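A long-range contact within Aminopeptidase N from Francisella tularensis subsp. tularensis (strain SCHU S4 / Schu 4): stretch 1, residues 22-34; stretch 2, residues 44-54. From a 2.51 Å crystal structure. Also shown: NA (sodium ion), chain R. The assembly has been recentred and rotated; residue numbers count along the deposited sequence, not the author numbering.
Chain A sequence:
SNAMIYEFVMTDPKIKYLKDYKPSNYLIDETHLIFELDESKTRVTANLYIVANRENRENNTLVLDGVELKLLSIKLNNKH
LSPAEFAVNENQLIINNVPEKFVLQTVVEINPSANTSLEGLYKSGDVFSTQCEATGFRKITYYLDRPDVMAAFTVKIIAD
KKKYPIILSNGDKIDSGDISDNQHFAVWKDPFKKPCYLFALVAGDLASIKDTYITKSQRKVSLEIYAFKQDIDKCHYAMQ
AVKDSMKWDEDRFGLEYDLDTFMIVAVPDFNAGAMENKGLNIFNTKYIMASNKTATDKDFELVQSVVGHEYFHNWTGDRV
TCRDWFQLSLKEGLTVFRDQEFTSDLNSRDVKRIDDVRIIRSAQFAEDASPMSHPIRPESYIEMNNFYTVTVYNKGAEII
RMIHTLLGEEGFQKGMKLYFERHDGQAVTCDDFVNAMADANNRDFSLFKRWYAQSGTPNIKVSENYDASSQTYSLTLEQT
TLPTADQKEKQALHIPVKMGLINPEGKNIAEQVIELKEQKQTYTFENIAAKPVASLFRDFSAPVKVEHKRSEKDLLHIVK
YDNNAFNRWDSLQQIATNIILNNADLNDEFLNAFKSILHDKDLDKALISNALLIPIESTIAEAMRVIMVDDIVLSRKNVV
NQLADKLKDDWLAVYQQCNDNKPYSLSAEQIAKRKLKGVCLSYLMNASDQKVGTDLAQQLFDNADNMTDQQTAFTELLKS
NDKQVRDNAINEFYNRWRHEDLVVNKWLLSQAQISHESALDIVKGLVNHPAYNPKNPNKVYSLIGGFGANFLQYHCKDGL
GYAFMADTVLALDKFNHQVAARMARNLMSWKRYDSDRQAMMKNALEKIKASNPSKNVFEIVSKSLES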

# COMPACT_ATOMS: atom_id res chain seq x y z
N LYS A 22 3.68 -30.27 -0.11
CA LYS A 22 4.27 -31.29 -0.97
C LYS A 22 4.27 -30.74 -2.39
O LYS A 22 3.27 -30.14 -2.81
CB LYS A 22 3.46 -32.58 -0.94
CG LYS A 22 3.88 -33.58 0.12
CD LYS A 22 3.05 -34.85 0.00
CE LYS A 22 3.29 -35.81 1.16
NZ LYS A 22 4.61 -36.49 1.07
N PRO A 23 5.37 -30.94 -3.14
CA PRO A 23 5.31 -30.53 -4.54
C PRO A 23 4.24 -31.32 -5.29
O PRO A 23 3.95 -32.46 -4.92
CB PRO A 23 6.71 -30.85 -5.07
CG PRO A 23 7.29 -31.83 -4.11
CD PRO A 23 6.67 -31.53 -2.78
N SER A 24 3.66 -30.71 -6.32
CA SER A 24 2.69 -31.39 -7.17
C SER A 24 3.33 -32.63 -7.79
O SER A 24 4.47 -32.57 -8.24
CB SER A 24 2.21 -30.45 -8.27
OG SER A 24 1.20 -31.07 -9.04
N ASN A 25 2.61 -33.75 -7.78
CA ASN A 25 3.13 -34.99 -8.38
C ASN A 25 3.17 -34.97 -9.91
O ASN A 25 3.88 -35.76 -10.53
CB ASN A 25 2.38 -36.23 -7.85
CG ASN A 25 0.94 -36.32 -8.33
OD1 ASN A 25 0.33 -35.32 -8.72
ND2 ASN A 25 0.38 -37.52 -8.30
N TYR A 26 2.40 -34.06 -10.52
CA TYR A 26 2.45 -33.83 -11.96
C TYR A 26 2.63 -32.34 -12.26
O TYR A 26 2.19 -31.49 -11.48
CB TYR A 26 1.20 -34.41 -12.64
CG TYR A 26 1.28 -35.91 -12.77
CD1 TYR A 26 1.87 -36.50 -13.89
CD2 TYR A 26 0.80 -36.75 -11.77
CE1 TYR A 26 1.97 -37.88 -14.01
CE2 TYR A 26 0.90 -38.13 -11.88
CZ TYR A 26 1.49 -38.69 -13.00
OH TYR A 26 1.59 -40.05 -13.14
N LEU A 27 3.29 -32.05 -13.38
CA LEU A 27 3.61 -30.67 -13.77
C LEU A 27 3.17 -30.36 -15.20
O LEU A 27 3.00 -31.26 -16.02
CB LEU A 27 5.12 -30.42 -13.65
CG LEU A 27 5.65 -30.24 -12.22
CD1 LEU A 27 7.17 -30.37 -12.21
CD2 LEU A 27 5.21 -28.91 -11.63
N ILE A 28 2.99 -29.07 -15.48
CA ILE A 28 2.51 -28.60 -16.77
C ILE A 28 3.59 -27.75 -17.43
O ILE A 28 4.03 -26.74 -16.88
CB ILE A 28 1.21 -27.79 -16.64
CG1 ILE A 28 0.16 -28.61 -15.87
CG2 ILE A 28 0.69 -27.36 -18.02
CD1 ILE A 28 -1.18 -27.93 -15.68
N ASP A 29 4.02 -28.18 -18.62
CA ASP A 29 5.02 -27.49 -19.40
C ASP A 29 4.38 -26.40 -20.25
O ASP A 29 4.88 -25.27 -20.30
CB ASP A 29 5.78 -28.48 -20.29
CG ASP A 29 6.74 -29.38 -19.51
OD1 ASP A 29 6.99 -29.11 -18.31
OD2 ASP A 29 7.24 -30.36 -20.10
N GLU A 30 3.29 -26.75 -20.93
CA GLU A 30 2.58 -25.83 -21.83
C GLU A 30 1.07 -25.91 -21.66
O GLU A 30 0.53 -26.95 -21.29
CB GLU A 30 2.93 -26.12 -23.29
CG GLU A 30 4.42 -26.13 -23.58
CD GLU A 30 4.75 -25.62 -24.97
OE1 GLU A 30 4.04 -26.00 -25.92
OE2 GLU A 30 5.72 -24.84 -25.10
N THR A 31 0.41 -24.80 -21.95
CA THR A 31 -1.04 -24.69 -21.85
C THR A 31 -1.57 -23.96 -23.08
O THR A 31 -1.22 -22.80 -23.31
CB THR A 31 -1.42 -23.91 -20.57
OG1 THR A 31 -0.87 -24.58 -19.42
CG2 THR A 31 -2.93 -23.80 -20.43
N HIS A 32 -2.37 -24.65 -23.88
CA HIS A 32 -2.96 -24.06 -25.08
C HIS A 32 -4.46 -23.94 -24.91
O HIS A 32 -5.15 -24.95 -24.80
CB HIS A 32 -2.65 -24.91 -26.31
CG HIS A 32 -1.19 -24.96 -26.65
ND1 HIS A 32 -0.26 -25.56 -25.83
CD2 HIS A 32 -0.50 -24.49 -27.71
CE1 HIS A 32 0.93 -25.46 -26.37
NE2 HIS A 32 0.82 -24.81 -27.52
N LEU A 33 -4.96 -22.71 -24.87
CA LEU A 33 -6.37 -22.44 -24.66
C LEU A 33 -7.01 -21.84 -25.91
O LEU A 33 -6.36 -21.14 -26.67
CB LEU A 33 -6.57 -21.49 -23.48
CG LEU A 33 -5.78 -21.77 -22.20
CD1 LEU A 33 -6.14 -20.76 -21.12
CD2 LEU A 33 -6.01 -23.20 -21.71
N ILE A 34 -8.29 -22.15 -26.10
CA ILE A 34 -9.13 -21.49 -27.11
C ILE A 34 -10.40 -21.02 -26.41
O ILE A 34 -11.09 -21.81 -25.76
CB ILE A 34 -9.51 -22.44 -28.27
CG1 ILE A 34 -8.25 -22.99 -28.96
CG2 ILE A 34 -10.40 -21.72 -29.28
CD1 ILE A 34 -8.49 -24.21 -29.83
N VAL A 44 -14.40 -23.28 -23.55
CA VAL A 44 -12.96 -23.28 -23.27
C VAL A 44 -12.33 -24.66 -23.52
O VAL A 44 -12.34 -25.55 -22.64
CB VAL A 44 -12.67 -22.80 -21.84
CG1 VAL A 44 -11.17 -22.61 -21.63
CG2 VAL A 44 -13.42 -21.50 -21.54
N THR A 45 -11.79 -24.81 -24.72
CA THR A 45 -10.94 -25.95 -25.07
C THR A 45 -9.55 -25.68 -24.50
O THR A 45 -9.07 -24.56 -24.57
CB THR A 45 -10.82 -26.14 -26.59
OG1 THR A 45 -12.11 -26.06 -27.20
CG2 THR A 45 -10.18 -27.49 -26.92
N ALA A 46 -8.91 -26.71 -23.95
CA ALA A 46 -7.59 -26.56 -23.33
C ALA A 46 -6.74 -27.80 -23.50
O ALA A 46 -7.14 -28.89 -23.09
CB ALA A 46 -7.72 -26.21 -21.86
N ASN A 47 -5.56 -27.63 -24.10
CA ASN A 47 -4.59 -28.70 -24.26
C ASN A 47 -3.47 -28.54 -23.25
O ASN A 47 -2.65 -27.63 -23.38
CB ASN A 47 -4.02 -28.71 -25.67
CG ASN A 47 -4.92 -29.38 -26.67
OD1 ASN A 47 -4.55 -30.36 -27.30
ND2 ASN A 47 -6.13 -28.85 -26.83
N LEU A 48 -3.44 -29.42 -22.26
CA LEU A 48 -2.46 -29.37 -21.19
C LEU A 48 -1.40 -30.41 -21.47
O LEU A 48 -1.70 -31.60 -21.53
CB LEU A 48 -3.13 -29.66 -19.84
CG LEU A 48 -3.82 -28.50 -19.13
CD1 LEU A 48 -4.60 -27.62 -20.09
CD2 LEU A 48 -4.72 -29.02 -18.02
N TYR A 49 -0.16 -29.96 -21.63
CA TYR A 49 0.97 -30.86 -21.87
C TYR A 49 1.67 -31.13 -20.55
O TYR A 49 2.44 -30.32 -20.06
CB TYR A 49 1.90 -30.30 -22.94
CG TYR A 49 1.19 -30.17 -24.27
CD1 TYR A 49 1.14 -31.23 -25.15
CD2 TYR A 49 0.53 -29.00 -24.61
CE1 TYR A 49 0.47 -31.12 -26.36
CE2 TYR A 49 -0.14 -28.89 -25.81
CZ TYR A 49 -0.16 -29.95 -26.68
OH TYR A 49 -0.83 -29.83 -27.88
N ILE A 50 1.36 -32.30 -19.99
CA ILE A 50 1.64 -32.63 -18.60
C ILE A 50 2.73 -33.68 -18.51
O ILE A 50 2.84 -34.57 -19.36
CB ILE A 50 0.35 -33.15 -17.93
CG1 ILE A 50 -0.76 -32.09 -18.01
CG2 ILE A 50 0.60 -33.54 -16.48
CD1 ILE A 50 -2.15 -32.65 -17.81
N VAL A 51 3.53 -33.60 -17.45
CA VAL A 51 4.61 -34.55 -17.21
C VAL A 51 4.72 -34.90 -15.72
O VAL A 51 4.49 -34.06 -14.85
CB VAL A 51 5.96 -34.01 -17.75
CG1 VAL A 51 6.47 -32.85 -16.90
CG2 VAL A 51 6.99 -35.12 -17.82
N ALA A 52 5.07 -36.15 -15.44
CA ALA A 52 5.24 -36.63 -14.07
C ALA A 52 6.38 -35.89 -13.39
O ALA A 52 7.46 -35.75 -13.97
CB ALA A 52 5.51 -38.13 -14.08
N ASN A 53 6.15 -35.43 -12.16
CA ASN A 53 7.14 -34.66 -11.41
C ASN A 53 8.08 -35.56 -10.61
O ASN A 53 7.66 -36.22 -9.66
CB ASN A 53 6.44 -33.68 -10.46
CG ASN A 53 7.41 -32.77 -9.72
OD1 ASN A 53 8.59 -32.68 -10.06
ND2 ASN A 53 6.92 -32.09 -8.69
N ARG A 54 9.37 -35.55 -10.96
CA ARG A 54 10.36 -36.41 -10.30
C ARG A 54 10.41 -36.21 -8.78
O ARG A 54 10.68 -37.16 -8.04
CB ARG A 54 11.75 -36.17 -10.92
CG ARG A 54 12.82 -37.21 -10.59
CD ARG A 54 12.34 -38.64 -10.78
NE ARG A 54 11.55 -38.81 -12.01
CZ ARG A 54 10.75 -39.85 -12.27
NH1 ARG A 54 10.62 -40.85 -11.40
NH2 ARG A 54 10.08 -39.89 -13.41
NA NA R . -11.24 -26.98 -21.27

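The contact is an antiparallel β-ladder in which one continuous strand, 44-52, pairs with two successive strand segments of stretch 1, interrupted by a corner at Asp29, and, just past the strand, Asn53 of stretch 2 holds the segment before Tyr26 through its main chain and side chain.

The ladder rests on main-chain hydrogen bonds. Leu27 and Val51 exchange a reciprocal pair, N of each to O of the other at 2.8 Å, and His32 and Asn47 do the same, with His32 N to Asn47 O at 3.0 Å and Asn47 N to His32 O at 2.8 Å. Between these pairs the register slips. Tyr49 O accepts from Asp29 N (3.0 Å), whereas Tyr49 N donates to Glu30 O (3.1 Å), so two consecutive residues share a single partner and the extra residue is absorbed at the corner. At the far end Ile34 N reaches Thr45 O at 3.0 Å; the return bond, Thr45 N to Ile34 O at 3.3 Å, is weak and bent. Next to this pair, Val44 O is a ligand of the sodium ion, NA, at 2.3 Å, along with atoms from elsewhere in the structure.

Side chains sort by face. Tyr26, Ile28, Thr31 and Leu33 lie on the same face as Ala46, Leu48, Ile50 and Ala52, and this face is mostly apolar and buried. Small alanines suit bulky neighbours: Tyr26 CE1 approaches Ala52 CB at 3.5 Å, and Leu33 CD2 meets Ala46 CB at the same distance. Branched Ile28 and Ile50 pack through their CG1 atoms at 4.2 Å. The other face, with Leu27, Glu30, His32 and Ile34 against Val51, Tyr49, Asn47 and Thr45, is partly exposed and mixed in character, so polar groups can lie there without being buried beside the aliphatic ones; Leu27 CB and Val51 CG1 are 4.3 Å apart. There the rings of His32 and Tyr49 meet obliquely, centroids 5.2 Å apart.

Beyond the strand, Asn53 extends the pairing. Its N donates to Asn25 O (2.8 Å), while its amide ND2 reaches Ser24 O at a short 2.5 Å, a bond an amide side chain is well equipped to donate.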